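Local atomic coordinates of enoyl-CoA hydratase (PDB entry 7MCM), a protein that probably catalyses the reversible hydration of trans-2-enoyl-CoA to (3S)-3-hydroxyacyl-CoA in fatty acid metabolism, as a member of the crotonase family. Residues A13-T18 against D51-I56; C105-I110 against A215-K220. All coordinates share one frame; numbering follows the deposited sequence.

Interaction 1. Residues A13-T18 against D51-I56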
ATOM      1  N   ALA B  13     -36.425  -5.423  14.846  1.00 56.62           N
ATOM      2  CA  ALA B  13     -37.370  -4.327  15.100  1.00 59.09           C
ATOM      3  C   ALA B  13     -37.274  -3.381  13.905  1.00 50.94           C
ATOM      4  O   ALA B  13     -36.430  -2.479  13.878  1.00 47.60           O
ATOM      5  CB  ALA B  13     -37.055  -3.614  16.414  1.00 56.11           C
ATOM      6  N   GLY B  14     -38.114  -3.605  12.899  1.00 56.87           N
ATOM      7  CA  GLY B  14     -38.091  -2.782  11.702  1.00 51.59           C
ATOM      8  C   GLY B  14     -36.861  -3.064  10.864  1.00 48.25           C
ATOM      9  O   GLY B  14     -36.656  -4.202  10.430  1.00 56.93           O
ATOM     10  N   ARG B  15     -36.013  -2.058  10.657  1.00 44.42           N
ATOM     11  CA  ARG B  15     -34.768  -2.234   9.920  1.00 42.77           C
ATOM     12  C   ARG B  15     -33.570  -2.472  10.832  1.00 44.33           C
ATOM     13  O   ARG B  15     -32.426  -2.481  10.358  1.00 38.03           O
ATOM     14  CB  ARG B  15     -34.513  -1.028   9.019  1.00 46.08           C
ATOM     15  CG  ARG B  15     -35.758  -0.588   8.286  1.00 47.06           C
ATOM     16  CD  ARG B  15     -35.452   0.427   7.211  1.00 58.43           C
ATOM     17  NE  ARG B  15     -35.229  -0.264   5.947  1.00 57.44           N
ATOM     18  CZ  ARG B  15     -36.052  -0.218   4.910  1.00 67.22           C
ATOM     19  NH1 ARG B  15     -37.162   0.507   4.939  1.00 72.15           N
ATOM     20  NH2 ARG B  15     -35.774  -0.942   3.827  1.00 66.79           N
ATOM     21  N   VAL B  16     -33.799  -2.681  12.122  1.00 39.07           N
ATOM     22  CA  VAL B  16     -32.724  -2.870  13.088  1.00 37.58           C
ATOM     23  C   VAL B  16     -32.809  -4.286  13.631  1.00 41.22           C
ATOM     24  O   VAL B  16     -33.845  -4.689  14.169  1.00 43.11           O
ATOM     25  CB  VAL B  16     -32.813  -1.841  14.227  1.00 40.70           C
ATOM     26  CG1 VAL B  16     -31.663  -2.038  15.221  1.00 38.12           C
ATOM     27  CG2 VAL B  16     -32.806  -0.430  13.659  1.00 39.31           C
ATOM     28  N   GLN B  17     -31.708  -5.026  13.529  1.00 37.66           N
ATOM     29  CA  GLN B  17     -31.585  -6.331  14.161  1.00 42.99           C
ATOM     30  C   GLN B  17     -30.702  -6.202  15.388  1.00 39.33           C
ATOM     31  O   GLN B  17     -29.703  -5.477  15.372  1.00 36.17           O
ATOM     32  CB  GLN B  17     -30.971  -7.378  13.227  1.00 40.34           C
ATOM     33  CG  GLN B  17     -31.921  -8.059  12.302  1.00 49.86           C
ATOM     34  CD  GLN B  17     -31.261  -9.194  11.545  1.00 48.98           C
ATOM     35  OE1 GLN B  17     -30.044  -9.371  11.610  1.00 42.15           O
ATOM     36  NE2 GLN B  17     -32.058  -9.954  10.805  1.00 47.68           N
ATOM     37  N   THR B  18     -31.065  -6.906  16.451  1.00 37.72           N
ATOM     38  CA  THR B  18     -30.196  -7.020  17.610  1.00 34.01           C
ATOM     39  C   THR B  18     -29.665  -8.443  17.682  1.00 39.75           C
ATOM     40  O   THR B  18     -30.437  -9.407  17.597  1.00 37.06           O
ATOM     41  CB  THR B  18     -30.930  -6.644  18.892  1.00 39.53           C
ATOM     42  OG1 THR B  18     -31.449  -5.322  18.754  1.00 40.69           O
ATOM     43  CG2 THR B  18     -29.968  -6.661  20.076  1.00 36.62           C
ATOM     44  N   ASP B  51     -33.911  -5.413   3.641  1.00 52.78           N
ATOM     45  CA  ASP B  51     -34.685  -4.587   4.560  1.00 57.25           C
ATOM     46  C   ASP B  51     -33.864  -4.180   5.785  1.00 53.12           C
ATOM     47  O   ASP B  51     -34.157  -3.149   6.404  1.00 60.33           O
ATOM     48  CB  ASP B  51     -35.952  -5.332   4.990  1.00 61.50           C
ATOM     49  CG  ASP B  51     -36.928  -5.582   3.832  1.00 74.42           C
ATOM     50  OD1 ASP B  51     -36.977  -4.782   2.866  1.00 66.74           O
ATOM     51  OD2 ASP B  51     -37.647  -6.604   3.891  1.00 76.14           O
ATOM     52  N   ILE B  52     -32.840  -4.956   6.147  1.00 44.06           N
ATOM     53  CA  ILE B  52     -32.024  -4.676   7.328  1.00 42.20           C
ATOM     54  C   ILE B  52     -30.998  -3.588   7.020  1.00 44.63           C
ATOM     55  O   ILE B  52     -30.298  -3.642   6.000  1.00 42.53           O
ATOM     56  CB  ILE B  52     -31.322  -5.956   7.822  1.00 42.22           C
ATOM     57  CG1 ILE B  52     -32.335  -7.077   8.060  1.00 48.29           C
ATOM     58  CG2 ILE B  52     -30.500  -5.671   9.086  1.00 39.69           C
ATOM     59  CD1 ILE B  52     -33.330  -6.772   9.136  1.00 51.76           C
ATOM     60  N   SER B  53     -30.866  -2.623   7.931  1.00 34.97           N
ATOM     61  CA  SER B  53     -29.953  -1.502   7.747  1.00 39.25           C
ATOM     62  C   SER B  53     -28.957  -1.303   8.879  1.00 34.25           C
ATOM     63  O   SER B  53     -27.955  -0.617   8.668  1.00 37.78           O
ATOM     64  CB  SER B  53     -30.736  -0.189   7.565  1.00 36.79           C
ATOM     65  OG  SER B  53     -31.308  -0.108   6.273  1.00 42.21           O
ATOM     66  N   VAL B  54     -29.216  -1.833  10.074  1.00 33.20           N
ATOM     67  CA  VAL B  54     -28.345  -1.646  11.236  1.00 34.87           C
ATOM     68  C   VAL B  54     -28.405  -2.914  12.077  1.00 37.87           C
ATOM     69  O   VAL B  54     -29.473  -3.520  12.217  1.00 31.69           O
ATOM     70  CB  VAL B  54     -28.766  -0.433  12.100  1.00 30.37           C
ATOM     71  CG1 VAL B  54     -27.708  -0.134  13.151  1.00 28.99           C
ATOM     72  CG2 VAL B  54     -29.033   0.791  11.261  1.00 39.25           C
ATOM     73  N   VAL B  55     -27.261  -3.296  12.649  1.00 32.71           N
ATOM     74  CA  VAL B  55     -27.166  -4.361  13.651  1.00 34.00           C
ATOM     75  C   VAL B  55     -26.670  -3.737  14.945  1.00 28.95           C
ATOM     76  O   VAL B  55     -25.725  -2.941  14.930  1.00 29.33           O
ATOM     77  CB  VAL B  55     -26.230  -5.508  13.205  1.00 27.23           C
ATOM     78  CG1 VAL B  55     -25.851  -6.431  14.385  1.00 28.72           C
ATOM     79  CG2 VAL B  55     -26.875  -6.328  12.112  1.00 30.77           C
ATOM     80  N   ILE B  56     -27.345  -4.055  16.049  1.00 31.60           N
ATOM     81  CA  ILE B  56     -26.858  -3.776  17.397  1.00 30.91           C
ATOM     82  C   ILE B  56     -26.315  -5.082  17.976  1.00 35.54           C
ATOM     83  O   ILE B  56     -27.052  -6.068  18.094  1.00 30.06           O
ATOM     84  CB  ILE B  56     -27.967  -3.222  18.300  1.00 29.23           C
ATOM     85  CG1 ILE B  56     -28.467  -1.853  17.809  1.00 30.64           C
ATOM     86  CG2 ILE B  56     -27.472  -3.179  19.748  1.00 29.96           C
ATOM     87  CD1 ILE B  56     -29.737  -1.374  18.541  1.00 29.79           C
TER

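Interaction 2. Residues C105-I110 against A215-K220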
ATOM      1  N   CYS B 105     -19.577  -7.928   6.354  1.00 39.07           N
ATOM      2  CA  CYS B 105     -20.891  -7.441   6.766  1.00 42.26           C
ATOM      3  C   CYS B 105     -21.170  -6.080   6.147  1.00 37.51           C
ATOM      4  O   CYS B 105     -20.467  -5.103   6.439  1.00 34.36           O
ATOM      5  CB  CYS B 105     -20.979  -7.350   8.285  1.00 36.10           C
ATOM      6  SG  CYS B 105     -22.648  -6.947   8.875  1.00 38.55           S
ATOM      7  N   GLU B 106     -22.238  -6.007   5.346  1.00 36.64           N
ATOM      8  CA  GLU B 106     -22.568  -4.792   4.615  1.00 34.96           C
ATOM      9  C   GLU B 106     -23.332  -3.778   5.449  1.00 33.46           C
ATOM     10  O   GLU B 106     -23.458  -2.626   5.023  1.00 38.60           O
ATOM     11  CB  GLU B 106     -23.395  -5.117   3.378  1.00 40.31           C
ATOM     12  CG  GLU B 106     -22.773  -6.145   2.489  1.00 43.11           C
ATOM     13  CD  GLU B 106     -23.661  -6.463   1.311  1.00 52.75           C
ATOM     14  OE1 GLU B 106     -24.668  -5.739   1.107  1.00 53.60           O
ATOM     15  OE2 GLU B 106     -23.352  -7.438   0.591  1.00 61.36           O
ATOM     16  N   VAL B 107     -23.880  -4.171   6.592  1.00 31.92           N
ATOM     17  CA  VAL B 107     -24.667  -3.219   7.368  1.00 32.85           C
ATOM     18  C   VAL B 107     -23.813  -2.710   8.523  1.00 35.86           C
ATOM     19  O   VAL B 107     -22.950  -3.444   9.030  1.00 31.20           O
ATOM     20  CB  VAL B 107     -25.998  -3.833   7.851  1.00 38.58           C
ATOM     21  CG1 VAL B 107     -26.675  -4.627   6.722  1.00 41.86           C
ATOM     22  CG2 VAL B 107     -25.804  -4.687   9.051  1.00 36.81           C
ATOM     23  N   PRO B 108     -24.004  -1.454   8.938  1.00 32.83           N
ATOM     24  CA  PRO B 108     -23.302  -0.940  10.120  1.00 35.57           C
ATOM     25  C   PRO B 108     -23.637  -1.752  11.364  1.00 33.49           C
ATOM     26  O   PRO B 108     -24.772  -2.200  11.546  1.00 31.41           O
ATOM     27  CB  PRO B 108     -23.817   0.497  10.249  1.00 34.47           C
ATOM     28  CG  PRO B 108     -24.507   0.813   8.971  1.00 35.76           C
ATOM     29  CD  PRO B 108     -24.835  -0.446   8.267  1.00 30.44           C
ATOM     30  N   VAL B 109     -22.633  -1.919  12.229  1.00 30.39           N
ATOM     31  CA  VAL B 109     -22.759  -2.667  13.478  1.00 27.23           C
ATOM     32  C   VAL B 109     -22.416  -1.748  14.644  1.00 27.89           C
ATOM     33  O   VAL B 109     -21.304  -1.209  14.715  1.00 30.69           O
ATOM     34  CB  VAL B 109     -21.858  -3.914  13.499  1.00 28.92           C
ATOM     35  CG1 VAL B 109     -22.053  -4.656  14.803  1.00 24.09           C
ATOM     36  CG2 VAL B 109     -22.185  -4.847  12.326  1.00 26.75           C
ATOM     37  N   ILE B 110     -23.348  -1.608  15.578  1.00 26.87           N
ATOM     38  CA  ILE B 110     -23.138  -0.850  16.808  1.00 29.56           C
ATOM     39  C   ILE B 110     -22.871  -1.842  17.939  1.00 30.75           C
ATOM     40  O   ILE B 110     -23.710  -2.704  18.219  1.00 27.32           O
ATOM     41  CB  ILE B 110     -24.360   0.029  17.122  1.00 27.81           C
ATOM     42  CG1 ILE B 110     -24.520   1.127  16.068  1.00 31.89           C
ATOM     43  CG2 ILE B 110     -24.273   0.647  18.520  1.00 31.16           C
ATOM     44  CD1 ILE B 110     -25.980   1.621  16.000  1.00 31.47           C
ATOM     45  N   ALA B 215     -28.463   3.320   0.308  1.00 34.11           N
ATOM     46  CA  ALA B 215     -27.425   4.334   0.496  1.00 31.48           C
ATOM     47  C   ALA B 215     -26.620   4.078   1.767  1.00 30.84           C
ATOM     48  O   ALA B 215     -25.404   4.312   1.796  1.00 31.25           O
ATOM     49  CB  ALA B 215     -28.043   5.728   0.530  1.00 26.65           C
ATOM     50  N   VAL B 216     -27.279   3.622   2.834  1.00 32.47           N
ATOM     51  CA  VAL B 216     -26.558   3.270   4.055  1.00 29.99           C
ATOM     52  C   VAL B 216     -25.497   2.203   3.771  1.00 32.48           C
ATOM     53  O   VAL B 216     -24.348   2.301   4.234  1.00 30.57           O
ATOM     54  CB  VAL B 216     -27.555   2.822   5.144  1.00 32.76           C
ATOM     55  CG1 VAL B 216     -26.817   2.133   6.296  1.00 31.16           C
ATOM     56  CG2 VAL B 216     -28.318   4.043   5.663  1.00 28.73           C
ATOM     57  N   ARG B 217     -25.850   1.188   2.981  1.00 31.28           N
ATOM     58  CA  ARG B 217     -24.906   0.110   2.705  1.00 30.39           C
ATOM     59  C   ARG B 217     -23.783   0.567   1.783  1.00 32.65           C
ATOM     60  O   ARG B 217     -22.634   0.137   1.940  1.00 30.88           O
ATOM     61  CB  ARG B 217     -25.643  -1.081   2.110  1.00 30.09           C
ATOM     62  CG  ARG B 217     -26.430  -1.824   3.176  1.00 33.27           C
ATOM     63  CD  ARG B 217     -27.172  -2.966   2.563  1.00 45.03           C
ATOM     64  NE  ARG B 217     -27.972  -3.690   3.541  1.00 35.61           N
ATOM     65  CZ  ARG B 217     -28.148  -4.997   3.515  1.00 34.85           C
ATOM     66  NH1 ARG B 217     -27.533  -5.757   2.625  1.00 36.83           N
ATOM     67  NH2 ARG B 217     -28.964  -5.556   4.402  1.00 38.72           N
ATOM     68  N   MET B 218     -24.107   1.396   0.791  1.00 30.02           N
ATOM     69  CA  MET B 218     -23.078   1.928  -0.093  1.00 30.50           C
ATOM     70  C   MET B 218     -22.113   2.818   0.677  1.00 31.82           C
ATOM     71  O   MET B 218     -20.901   2.779   0.442  1.00 29.42           O
ATOM     72  CB  MET B 218     -23.721   2.706  -1.237  1.00 33.63           C
ATOM     73  CG  MET B 218     -24.302   1.821  -2.335  1.00 42.34           C
ATOM     74  SD  MET B 218     -24.717   2.685  -3.878  1.00 64.04           S
ATOM     75  CE  MET B 218     -25.704   4.090  -3.318  1.00 58.74           C
ATOM     76  N   ALA B 219     -22.638   3.644   1.583  1.00 28.48           N
ATOM     77  CA  ALA B 219     -21.776   4.498   2.396  1.00 29.22           C
ATOM     78  C   ALA B 219     -20.830   3.673   3.263  1.00 31.25           C
ATOM     79  O   ALA B 219     -19.651   4.016   3.402  1.00 32.24           O
ATOM     80  CB  ALA B 219     -22.613   5.425   3.272  1.00 25.05           C
ATOM     81  N   LYS B 220     -21.328   2.599   3.881  1.00 31.27           N
ATOM     82  CA  LYS B 220     -20.442   1.763   4.688  1.00 30.98           C
ATOM     83  C   LYS B 220     -19.367   1.117   3.822  1.00 34.08           C
ATOM     84  O   LYS B 220     -18.207   1.024   4.231  1.00 36.38           O
ATOM     85  CB  LYS B 220     -21.214   0.685   5.438  1.00 27.70           C
ATOM     86  CG  LYS B 220     -20.222  -0.325   6.018  1.00 35.89           C
ATOM     87  CD  LYS B 220     -20.757  -1.146   7.117  1.00 31.75           C
ATOM     88  CE  LYS B 220     -19.653  -2.050   7.667  1.00 33.33           C
ATOM     89  NZ  LYS B 220     -20.217  -2.924   8.715  1.00 36.91           N
TER
HETATM   90  O   HOH W   1     -21.654  -2.061   2.933  1.00 40.14           O

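Interaction 1. Residues A13-T18 against D51-I56
Arg-15 and Gln-17 bond with Ser-53, Val-54 and Ile-56 through their backbones, joining 13-18 to 51-56. Gln-17 N donates to Val-54 O at 3.0 Å, and Gln-17 O accepts from Ile-56 N at 2.8 Å, giving a parallel ladder. At its start the ladder changes character: Arg-15 O lies in front of two amides and accepts from both, nearly straight from Ser-53 N (2.9 Å, 172° at the hydrogen) and less directly from Val-54 N (3.3 Å). Val-16 CA also approaches Val-54 O as a CA-H...O contact.

These are neighbouring strands of a beta-alpha-beta unit, strand 16-21, helix 33-48 and strand 54-59, in the crotonase fold. Strand 16-21 is entered through a type II' turn from Ala-13 to Val-16, where Gly-14 takes the positive phi (72°) that its lack of a side chain allows.

Apolar contacts lie on both faces. Beta-branched residues suit extended strands: Val-16 CG1, anti to its backbone N, reaches Ile-56 CD1 at 3.9 Å, on the face covered by helix 197-209. On the other face Gln-17 crosses Ile-52 at about a right angle, its CG 3.7 Å from Ile-52 CD1, while its OE1 accepts a hydrogen bond from Trp-19 NE1.

Polar side chains gather at the exposed end. Arg-15 NE makes a weak bond to Asp-51 O (3.1 Å); Arg-15 NH2 and Asp-51 OD1 stay 4.1 Å apart, near enough only for charge attraction.

Interaction 2. Residues C105-I110 against A215-K220
Cys-105 O receives a hydrogen bond from Lys-220 NZ at 3.2 Å, the first of two carbonyls of the loop that hold this ammonium group. Glu-106 follows, exposed as suits a carboxylate: its OE1 forms a salt bridge with Arg-217 NH1 (3.2 Å), met from above the carboxylate plane, with the two flat groups 89° apart. Its carbonyl oxygen turns to the helix, where one water donates to both Glu-106 O and Arg-217 O. Val-107 lays CG1 over one face of the Arg-217 guanidinium, 3.4 Å from NH2 and offset toward the rim, while Arg-217 also bonds Ile-52 O, Ala-46 O and Asn-47 O. Val-107 O is the second acceptor of Lys-220 NZ, at 2.8 Å. Lysine suits this buried place because its extended chain, with CG anti to the backbone N (chi1 168°), spans from helix to loop; a salt bridge to Asp-129 should balance its charge. At Pro-108 the contact becomes apolar, ring atom CG resting 3.8 Å from Val-216 CG1; Pro-108 also packs on Leu-172 of a second subunit. The chain then enters strand 109-113, making this a loop-to-helix packing at the start of a central strand of the crotonase fold, at an interface with a second subunit.

Overall arrangement
Both contacts are largely buried and reach the same sheet, in which strands 54-59 and 109-113 are neighbours, but they join different elements. Interaction 1 is strand to strand, dominated by backbone bonds, regular except where one carbonyl serves two amides, with its charged side chains confined to the exposed end. Interaction 2 is loop to helix and rests on side chains: Lys-220 bonds loop carbonyls, Arg-217 pairs with a carboxylate, and Pro-108 adds an apolar patch. The two meet directly: Val-55 O and Ile-110 N lie 2.8 Å apart, a probable hydrogen bond continuing the sheet, Arg-217 NH2 probably bonds Ile-52 O, and Val-55 CG2 packs on Val-107 CG2. Only interaction 2 borders a second subunit.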